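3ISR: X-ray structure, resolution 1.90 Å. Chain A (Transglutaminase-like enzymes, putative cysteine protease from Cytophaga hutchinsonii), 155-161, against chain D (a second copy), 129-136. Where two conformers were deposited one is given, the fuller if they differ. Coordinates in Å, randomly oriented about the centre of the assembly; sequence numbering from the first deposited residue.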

# COMPACT_ATOMS: atom_id res chain seq x y z
N ASN A 155 15.35 9.94 16.25
CA ASN A 155 16.49 9.03 16.18
C ASN A 155 16.40 8.01 15.06
O ASN A 155 17.42 7.39 14.70
N ASN A 156 15.21 7.83 14.50
CA ASN A 156 14.97 6.72 13.58
C ASN A 156 14.49 7.10 12.18
O ASN A 156 14.40 6.26 11.30
N VAL A 157 14.21 8.38 11.99
CA VAL A 157 13.80 8.89 10.70
C VAL A 157 14.77 10.00 10.31
O VAL A 157 14.97 10.97 11.07
N GLU A 158 15.37 9.86 9.14
CA GLU A 158 16.31 10.83 8.62
C GLU A 158 15.60 12.04 8.08
O GLU A 158 14.60 11.91 7.38
N TYR A 159 16.11 13.23 8.40
CA TYR A 159 15.57 14.44 7.81
C TYR A 159 16.23 14.65 6.46
O TYR A 159 17.42 15.00 6.38
N ILE A 160 15.49 14.43 5.39
CA ILE A 160 16.04 14.56 4.05
C ILE A 160 15.12 15.32 3.10
O ILE A 160 14.04 14.82 2.77
N SER A 161 15.57 16.49 2.65
CA SER A 161 14.79 17.31 1.72
C SER A 161 14.56 16.53 0.44
O SER A 161 15.45 15.82 -0.03
N GLN D 129 15.73 -1.22 3.01
CA GLN D 129 17.16 -0.99 3.22
C GLN D 129 17.45 -0.05 4.39
O GLN D 129 18.25 -0.38 5.28
N LYS D 130 16.79 1.11 4.43
CA LYS D 130 17.09 2.06 5.50
C LYS D 130 16.73 1.49 6.85
O LYS D 130 17.53 1.57 7.79
N LEU D 131 15.52 0.95 6.94
CA LEU D 131 15.05 0.37 8.18
C LEU D 131 16.00 -0.74 8.62
O LEU D 131 16.37 -0.81 9.81
N ALA D 132 16.39 -1.63 7.69
CA ALA D 132 17.22 -2.77 8.06
C ALA D 132 18.59 -2.30 8.55
O ALA D 132 19.10 -2.80 9.55
N TYR D 133 19.17 -1.33 7.87
CA TYR D 133 20.49 -0.84 8.27
C TYR D 133 20.49 -0.18 9.66
O TYR D 133 21.41 -0.38 10.47
N LYS D 134 19.44 0.59 9.95
CA LYS D 134 19.36 1.28 11.23
C LYS D 134 19.31 0.29 12.37
O LYS D 134 20.02 0.43 13.37
N GLU D 135 18.46 -0.74 12.22
CA GLU D 135 18.26 -1.71 13.28
C GLU D 135 19.44 -2.63 13.47
O GLU D 135 19.85 -2.89 14.60
N PHE D 136 20.02 -3.11 12.38
CA PHE D 136 20.97 -4.23 12.45
C PHE D 136 22.34 -3.97 11.86
O PHE D 136 23.24 -4.81 11.98

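A single carboxylate oxygen takes both salt bridges of this contact. OE2 of E158(A) meets two lysines of chain D, and it forms a salt bridge with each. OE2 of E158(A) lies 2.8 Å from NZ of K134(D) and 3.5 Å from NZ of K130(D). The first is a close ion pair. The second is longer, and its hydrogen bond, from NZ of K130(D) to OE2 of E158(A), is weak. The sharing is therefore uneven, with K134(D) the tighter partner.

The two lysines can reach the same oxygen because they are one helical turn apart. Residues 129-136 of chain D are helical, and N of K134(D) bonds to O of K130(D) at 3.0 Å. This spacing sets both CB atoms on the same side of the helix. Both CA-to-CB bonds point toward chain A, and that of E158(A) points toward chain D.

The rotamers differ. K130(D) has chi1 m, chi2 and chi3 t, and chi4 m at -75°. It is extended until its last bond, where the chain turns. K134(D) lies between wells at all four angles: -98°, 96°, 141° and 132°. This is an unusual conformation for a lysine, yet it places the ammonium at the closer distance. E158(A) is also off at chi1, -112°, but chi2 is t. Its other carboxylate oxygen, OE1, is turned farther from both ammonium groups.

K134(D) gives up the largest area of any residue here, 75 Å². Its aliphatic part also meets the backbone of chain A: CE of K134(D) is 3.8 Å from O of N156(A). N156(A) and K134(D) are also the nearest pair by CA atoms, at 7.4 Å. Even there the backbones are well apart, and side chains span the gap.

I160(A) adds an apolar edge. Its CA-to-CB bond points toward chain D, with chi1 m and chi2 t. This carries CD1 of I160(A) to 4.1 Å from NZ of K130(D). The approach is a van der Waals contact beside the charged group. The chain D stretch covers 17 Å² of the isoleucine.

N156(A) and E135(D) meet more loosely. Both CA-to-CB bonds point sideways, but the end of each side chain comes nearer the other stretch. N156(A) has chi1 m; E135(D) has chi1 and chi2 both m. The two side chains only come near each other, and no bond is assigned. The side-chain amide of N156(A) is probably turned over in the model, so its atoms support no finer reading.

V157(A), the first residue to leave helical phi/psi, points away from chain D and is buried. It separates N156(A) from E158(A), both of which touch the helix. L131(D) is buried and makes no contact here. The contact is small, 239 Å² summed over both sides, and its direct polar links all converge on E158(A).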

# COMPACT_ATOMS: atom_id res chain seq x y z
CB ASN A 155 16.66 8.31 17.51
CG ASN A 155 17.21 9.23 18.59
OD1 ASN A 155 16.60 9.39 19.63
ND2 ASN A 155 18.34 9.83 18.33
CB ASN A 156 14.04 5.69 14.23
CG ASN A 156 14.70 4.99 15.41
OD1 ASN A 156 14.48 5.35 16.57
ND2 ASN A 156 15.56 4.05 15.12
CB VAL A 157 12.34 9.45 10.74
CG1 VAL A 157 11.92 9.95 9.36
CG2 VAL A 157 11.37 8.40 11.30
CB GLU A 158 17.13 10.20 7.49
CG GLU A 158 18.58 10.00 7.82
CD GLU A 158 19.31 9.27 6.71
OE1 GLU A 158 20.15 9.92 6.04
OE2 GLU A 158 19.04 8.06 6.51
CB TYR A 159 15.81 15.66 8.72
CG TYR A 159 14.90 16.81 8.36
CD1 TYR A 159 13.69 16.97 8.99
CD2 TYR A 159 15.25 17.73 7.35
CE1 TYR A 159 12.83 18.00 8.66
CE2 TYR A 159 14.38 18.79 7.01
CZ TYR A 159 13.16 18.89 7.68
OH TYR A 159 12.25 19.88 7.42
CB ILE A 160 16.36 13.18 3.40
CG1 ILE A 160 17.20 12.30 4.35
CG2 ILE A 160 17.01 13.39 2.02
CD1 ILE A 160 17.40 10.85 3.86
CB SER A 161 15.52 18.62 1.41
OG SER A 161 15.87 19.31 2.60
CB GLN D 129 17.83 -0.46 1.96
CG GLN D 129 17.62 -1.33 0.72
CD GLN D 129 18.35 -0.78 -0.49
OE1 GLN D 129 19.35 -1.35 -0.93
NE2 GLN D 129 17.87 0.32 -1.03
CB LYS D 130 16.37 3.39 5.32
CG LYS D 130 17.03 4.27 4.33
CD LYS D 130 16.44 5.66 4.42
CE LYS D 130 16.84 6.46 3.22
NZ LYS D 130 18.27 6.88 3.34
CB LEU D 131 13.63 -0.19 8.00
CG LEU D 131 12.94 -0.81 9.23
CD1 LEU D 131 11.43 -0.60 9.15
CD2 LEU D 131 13.27 -2.31 9.40
CB ALA D 132 17.37 -3.75 6.91
CB TYR D 133 21.08 0.09 7.22
CG TYR D 133 22.48 0.53 7.58
CD1 TYR D 133 23.58 -0.31 7.32
CD2 TYR D 133 22.71 1.75 8.21
CE1 TYR D 133 24.89 0.08 7.67
CE2 TYR D 133 24.01 2.15 8.57
CZ TYR D 133 25.08 1.31 8.29
OH TYR D 133 26.35 1.72 8.65
CB LYS D 134 18.15 2.20 11.28
CG LYS D 134 18.45 3.64 10.97
CD LYS D 134 18.19 3.99 9.52
CE LYS D 134 17.56 5.37 9.44
NZ LYS D 134 18.23 6.24 8.43
CB GLU D 135 16.98 -2.53 13.04
CG GLU D 135 15.69 -1.71 13.03
CD GLU D 135 15.30 -1.17 14.40
OE1 GLU D 135 15.76 -1.72 15.44
OE2 GLU D 135 14.50 -0.21 14.44
CB PHE D 136 20.36 -5.44 11.72
CG PHE D 136 18.97 -5.76 12.14
CD1 PHE D 136 18.71 -6.37 13.36
CD2 PHE D 136 17.89 -5.43 11.31
CE1 PHE D 136 17.41 -6.66 13.75
CE2 PHE D 136 16.59 -5.70 11.69
CZ PHE D 136 16.35 -6.32 12.90